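Local coordinates for PG_0823 protein (Porphyromonas gingivalis, PDB 2FSW) that probably binds DNA and regulates transcription as a winged helix-turn-helix protein of the HxlR family, at the interface of chains A and B. Residues are numbered along the deposited sequence; one frame, centred on the assembly and turned at random. Chains: chain A/B, PG_0823 protein.

All three contacts belong to one two-fold interface, and helix 93-106 takes part in each. Contacts 1 and 3, their C-alpha centres about 7 Å apart, share A:Lys91, A:Ile95 and B:Phe102: contact 1 is the pocket for the aromatic ring, contact 3 the helix crossing beside it. Contact 2, where the end of helix 93-106 of chain A meets helix 14-22 of chain B, lies about 20 Å from contact 1 and about 16 Å from contact 3. Packing of the last helices against each other and the partner's first helix would suit a dimeric winged-helix regulator, though the structure alone does not prove the oligomer.

Contact 1: the interface of chains A and B. Residues chain A 21-22, 68, 88, 91-92, 95; chain B 102, 106.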
# COMPACT_ATOMS: atom_id res chain seq x y z
N ILE A 21 6.83 -1.09 -5.10
CA ILE A 21 6.62 0.33 -5.30
C ILE A 21 5.77 0.97 -4.22
O ILE A 21 6.09 2.08 -3.79
CB ILE A 21 5.94 0.62 -6.66
CG1 ILE A 21 6.71 -0.03 -7.82
CG2 ILE A 21 5.79 2.13 -6.84
CD1 ILE A 21 5.91 -0.01 -9.15
N PHE A 22 4.67 0.33 -3.82
CA PHE A 22 3.64 1.00 -3.02
C PHE A 22 3.81 0.89 -1.51
O PHE A 22 3.05 1.51 -0.77
CB PHE A 22 2.20 0.56 -3.42
CG PHE A 22 1.89 0.72 -4.89
CD1 PHE A 22 1.21 -0.29 -5.59
CD2 PHE A 22 2.29 1.86 -5.58
CE1 PHE A 22 0.94 -0.14 -6.96
CE2 PHE A 22 2.01 2.00 -6.96
CZ PHE A 22 1.33 1.00 -7.63
N LEU A 68 6.35 7.22 -12.25
CA LEU A 68 4.96 7.46 -11.80
C LEU A 68 4.54 8.93 -11.78
O LEU A 68 3.34 9.25 -11.86
CB LEU A 68 4.73 6.83 -10.42
CG LEU A 68 4.78 5.30 -10.38
CD1 LEU A 68 4.70 4.81 -8.96
CD2 LEU A 68 3.66 4.70 -11.18
N LEU A 88 1.19 6.24 -16.39
CA LEU A 88 1.44 5.12 -15.46
C LEU A 88 0.96 5.46 -14.04
O LEU A 88 0.22 4.69 -13.45
CB LEU A 88 2.93 4.68 -15.45
CG LEU A 88 3.32 3.49 -14.58
CD1 LEU A 88 2.45 2.28 -14.94
CD2 LEU A 88 4.82 3.11 -14.69
N LYS A 91 -2.77 5.42 -13.35
CA LYS A 91 -3.27 4.04 -13.23
C LYS A 91 -3.18 3.52 -11.81
O LYS A 91 -3.70 2.43 -11.50
CB LYS A 91 -2.49 3.12 -14.18
CG LYS A 91 -2.99 3.22 -15.63
CD LYS A 91 -1.93 2.71 -16.58
CE LYS A 91 -2.50 2.34 -17.91
NZ LYS A 91 -1.52 1.50 -18.68
N VAL A 92 -2.53 4.28 -10.95
CA VAL A 92 -2.52 3.97 -9.52
C VAL A 92 -3.78 4.50 -8.81
O VAL A 92 -4.12 4.04 -7.73
CB VAL A 92 -1.22 4.51 -8.83
CG1 VAL A 92 -1.17 4.16 -7.33
CG2 VAL A 92 0.05 4.01 -9.57
N ILE A 95 -6.49 2.06 -7.45
CA ILE A 95 -6.06 1.46 -6.18
C ILE A 95 -6.45 2.36 -5.00
O ILE A 95 -7.09 1.92 -4.05
CB ILE A 95 -4.52 1.18 -6.14
CG1 ILE A 95 -4.14 0.16 -7.22
CG2 ILE A 95 -4.10 0.67 -4.77
CD1 ILE A 95 -2.67 0.22 -7.64
N PHE B 102 -2.96 -3.61 -11.61
CA PHE B 102 -1.88 -2.67 -11.92
C PHE B 102 -0.60 -3.42 -12.32
O PHE B 102 0.02 -3.16 -13.36
CB PHE B 102 -1.61 -1.70 -10.74
CG PHE B 102 -0.48 -0.73 -11.02
CD1 PHE B 102 -0.72 0.48 -11.64
CD2 PHE B 102 0.86 -1.10 -10.75
CE1 PHE B 102 0.35 1.35 -11.95
CE2 PHE B 102 1.91 -0.26 -11.05
CZ PHE B 102 1.66 0.98 -11.65
N ASN B 106 1.00 -3.38 -16.06
CA ASN B 106 2.05 -2.35 -16.15
C ASN B 106 3.45 -2.80 -15.75
O ASN B 106 4.44 -2.17 -16.12
CB ASN B 106 1.68 -1.11 -15.33
CG ASN B 106 0.35 -0.54 -15.72
OD1 ASN B 106 -0.64 -0.66 -14.99
ND2 ASN B 106 0.30 0.08 -16.88
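The C-terminal helix 93-106 of chain B pushes B:Phe102 into an apolar pocket of chain A, built from helices 14-22, 87-90 and 93-106 and the loop round A:Lys91 and A:Val92. With CG anti to the backbone N (chi1 179°), the phenyl ring stands away from its own helix and reaches between these walls. A:Phe22 comes at one face edge-on: its CZ lies 3.7 Å from B:Phe102 CE2, near the rim, and the ring planes meet at 63°. The far end of the ring is enclosed by methyls, A:Leu88 CD1 at 3.6 Å from B:Phe102 CZ and A:Val92 CG2 at 3.6 Å from B:Phe102 CE1. At the root, the A:Ile95 side chain crosses that of B:Phe102 roughly at a right angle, its CD1 3.8 Å from B:Phe102 CB. The carbonyl O of A:Leu88 lies in the ring plane, facing the edge. One turn on, B:Asn106 covers the opposite face with OD1, while its CB packs 3.5 Å from A:Leu88 CD1. The extended A:Lys91 chain passes this amide at a slant. Its NZ is 2.9 Å from B:Asn106 ND2, two donors as modelled, so the pairing is doubtful; a flipped amide would offer the oxygen. A:Ile21 and A:Leu68 form a more distant backing. The pocket lies where the first helix meets the segment leading into the last helix of chain A, and the partner's last helix closes it.

Contact 2: the interface of chains A and B. Residues chain A 103-104, 107; chain B 14, 17-18.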
# COMPACT_ATOMS: atom_id res chain seq x y z
N GLY A 103 -11.13 3.41 3.99
CA GLY A 103 -10.89 4.35 5.08
C GLY A 103 -12.18 4.99 5.56
O GLY A 103 -12.44 5.02 6.77
N MSE A 104 -13.01 5.50 4.66
CA MSE A 104 -14.22 6.17 5.14
C MSE A 104 -15.33 5.22 5.63
O MSE A 104 -16.17 5.63 6.41
CB MSE A 104 -14.74 7.26 4.18
CG MSE A 104 -14.90 6.89 2.72
SE MSE A 104 -15.41 8.47 1.64
CE MSE A 104 -13.69 9.03 1.05
N LEU A 107 -13.01 3.03 8.99
CA LEU A 107 -12.10 3.69 9.91
C LEU A 107 -12.68 5.02 10.38
O LEU A 107 -11.96 5.87 10.89
CB LEU A 107 -10.70 3.83 9.28
CG LEU A 107 -9.94 2.57 8.81
CD1 LEU A 107 -8.58 2.93 8.30
CD2 LEU A 107 -9.81 1.53 9.94
N PRO B 14 -9.04 9.70 4.85
CA PRO B 14 -9.40 8.28 4.78
C PRO B 14 -8.27 7.44 4.17
O PRO B 14 -8.10 6.27 4.53
CB PRO B 14 -10.66 8.27 3.91
CG PRO B 14 -10.61 9.55 3.12
CD PRO B 14 -9.93 10.54 4.02
N LYS B 17 -5.49 7.41 6.96
CA LYS B 17 -5.90 6.45 7.99
C LYS B 17 -5.57 5.03 7.52
O LYS B 17 -4.97 4.25 8.26
CB LYS B 17 -7.41 6.55 8.29
CG LYS B 17 -7.87 7.81 9.01
CD LYS B 17 -9.15 7.52 9.80
CE LYS B 17 -10.31 8.47 9.44
NZ LYS B 17 -10.94 8.10 8.11
N SER B 18 -5.92 4.72 6.27
CA SER B 18 -5.76 3.36 5.74
C SER B 18 -4.31 2.92 5.65
O SER B 18 -3.99 1.78 5.98
CB SER B 18 -6.44 3.22 4.39
OG SER B 18 -7.84 3.23 4.57
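A:Leu107, at the C-terminus of chain A, and B:Lys17, on helix 14-22 of chain B, bury the most surface in this patch. One methyl of the leucine, CD1, presses on the helix surface, 3.8 Å from B:Lys17 CB and 3.8 Å from B:Ser18 CA. The lysine chain bends at its third and fourth torsions (chi3 -125°, chi4 77°) and curls back over the end of helix 93-106 of chain A. This brings its CE to 3.4 Å from A:Leu107 O and its NZ to 3.7 Å from A:Gly103 O, beyond hydrogen-bonding distance. The amine's likely positive charge would nevertheless suit the C-terminal carboxylate and the carbonyl end of the helix. Beside it, A:Gly103 has no side chain and lets the helices come close: its CA is 3.3 Å from B:Ser18 OG. A:Met104, modelled as selenomethionine, lies alongside B:Pro14 and points the same way; its chain bends at the last torsion to set CE 3.8 Å from B:Pro14 CG. Behind this first shell, the B:Ser18 hydroxyl donates to the backbone carbonyl of B:Pro14, OG to O 3.0 Å, nearly in line with the C=O (164°). That bond ties the serine to the first turn of its helix and would help to orient OG toward the glycine. The patch docks the tail of one copy's last helix on the first helix of the other, and so probably supports dimer assembly.

Contact 3: the interface of chains A and B. Residues chain A 18, 91, 94-95, 98; chain B 95, 98-99, 102.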
# COMPACT_ATOMS: atom_id res chain seq x y z
N SER A 18 4.00 -5.00 -7.39
CA SER A 18 3.41 -3.70 -7.07
C SER A 18 3.81 -3.20 -5.69
O SER A 18 3.99 -2.00 -5.48
CB SER A 18 1.88 -3.76 -7.15
OG SER A 18 1.45 -3.91 -8.47
N LYS A 91 -2.77 5.42 -13.35
CA LYS A 91 -3.27 4.04 -13.23
C LYS A 91 -3.18 3.52 -11.81
O LYS A 91 -3.70 2.43 -11.50
CB LYS A 91 -2.49 3.12 -14.18
CG LYS A 91 -2.99 3.22 -15.63
CD LYS A 91 -1.93 2.71 -16.58
CE LYS A 91 -2.50 2.34 -17.91
NZ LYS A 91 -1.52 1.50 -18.68
N PRO A 94 -7.11 4.14 -9.36
CA PRO A 94 -8.12 3.14 -8.97
C PRO A 94 -7.78 2.35 -7.68
O PRO A 94 -8.70 1.98 -6.94
CB PRO A 94 -8.19 2.19 -10.19
CG PRO A 94 -7.66 2.97 -11.30
CD PRO A 94 -6.63 3.91 -10.74
N ILE A 95 -6.49 2.06 -7.45
CA ILE A 95 -6.06 1.46 -6.18
C ILE A 95 -6.45 2.36 -5.00
O ILE A 95 -7.09 1.92 -4.05
CB ILE A 95 -4.52 1.18 -6.14
CG1 ILE A 95 -4.14 0.16 -7.22
CG2 ILE A 95 -4.10 0.67 -4.77
CD1 ILE A 95 -2.67 0.22 -7.64
N GLU A 98 -10.04 2.65 -3.97
CA GLU A 98 -10.49 1.55 -3.12
C GLU A 98 -10.00 1.72 -1.66
O GLU A 98 -10.72 1.34 -0.72
CB GLU A 98 -10.06 0.17 -3.65
CG GLU A 98 -10.58 -0.22 -5.01
CD GLU A 98 -12.03 -0.72 -5.04
OE1 GLU A 98 -12.74 -0.74 -4.00
OE2 GLU A 98 -12.46 -1.13 -6.13
N ILE B 95 -9.14 -3.70 -2.83
CA ILE B 95 -7.91 -2.92 -2.99
C ILE B 95 -6.86 -3.77 -3.70
O ILE B 95 -6.18 -3.30 -4.61
CB ILE B 95 -7.31 -2.44 -1.61
CG1 ILE B 95 -8.31 -1.53 -0.85
CG2 ILE B 95 -5.91 -1.74 -1.81
CD1 ILE B 95 -8.10 -1.52 0.65
N GLU B 98 -7.30 -4.44 -7.40
CA GLU B 98 -6.79 -3.32 -8.16
C GLU B 98 -5.24 -3.30 -8.24
O GLU B 98 -4.69 -2.88 -9.26
CB GLU B 98 -7.35 -1.98 -7.65
CG GLU B 98 -8.82 -1.70 -7.94
CD GLU B 98 -9.24 -1.82 -9.42
OE1 GLU B 98 -8.52 -1.40 -10.36
OE2 GLU B 98 -10.35 -2.33 -9.65
N ILE B 99 -4.57 -3.69 -7.15
CA ILE B 99 -3.11 -3.78 -7.14
C ILE B 99 -2.61 -4.87 -8.09
O ILE B 99 -1.63 -4.66 -8.83
CB ILE B 99 -2.56 -3.97 -5.69
CG1 ILE B 99 -2.87 -2.73 -4.83
CG2 ILE B 99 -1.05 -4.22 -5.70
CD1 ILE B 99 -2.65 -2.92 -3.30
N PHE B 102 -2.96 -3.61 -11.61
CA PHE B 102 -1.88 -2.67 -11.92
C PHE B 102 -0.60 -3.42 -12.32
O PHE B 102 0.02 -3.16 -13.36
CB PHE B 102 -1.61 -1.70 -10.74
CG PHE B 102 -0.48 -0.73 -11.02
CD1 PHE B 102 -0.72 0.48 -11.64
CD2 PHE B 102 0.86 -1.10 -10.75
CE1 PHE B 102 0.35 1.35 -11.95
CE2 PHE B 102 1.91 -0.26 -11.05
CZ PHE B 102 1.66 0.98 -11.65
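A:Ile95 and B:Ile99 meet at the crossing of the two 93-106 helices, their side chains nearly perpendicular. The contact uses the gamma-methyl branch of the first, A:Ile95 CG2 lying 3.6 Å from B:Ile99 CG1. The other branch, with CG1 beside the backbone N (chi1 -63°), lies against the preceding residue, CG1 3.9 Å from B:Glu98 CB, and carries CD1 on toward the root of B:Phe102. The two-fold-related role falls to B:Ile95, whose CG1 packs 3.7 Å from A:Glu98 CB. Near the two-fold axis the A:Glu98 and B:Glu98 side chains cross at about a right angle, their CG methylenes 3.7 Å apart. Both glutamate side chains bend at chi2, and the carboxylate planes are within 17° of parallel. A:Glu98 OE2 and B:Glu98 OE2 are 4.3 Å apart, so like charges may favour proton uptake by one acid or screening by solvent. B:Glu98 OE1 also lies against the ring of A:Pro94, 3.6 Å from its CB. At the other rim, the A:Ser18 hydroxyl on helix 14-22 donates to the backbone carbonyl of B:Ile99, OG to O 3.2 Å. The donor stands above the carbonyl plane, 37° out of it, rather than on a lone pair. Beneath it A:Ser18 CB and the B:Ile99 CG2 methyl are packed tightly. These contacts join the last helices of the two copies about their symmetry axis, and would hold the two winged-helix domains in a fixed relation.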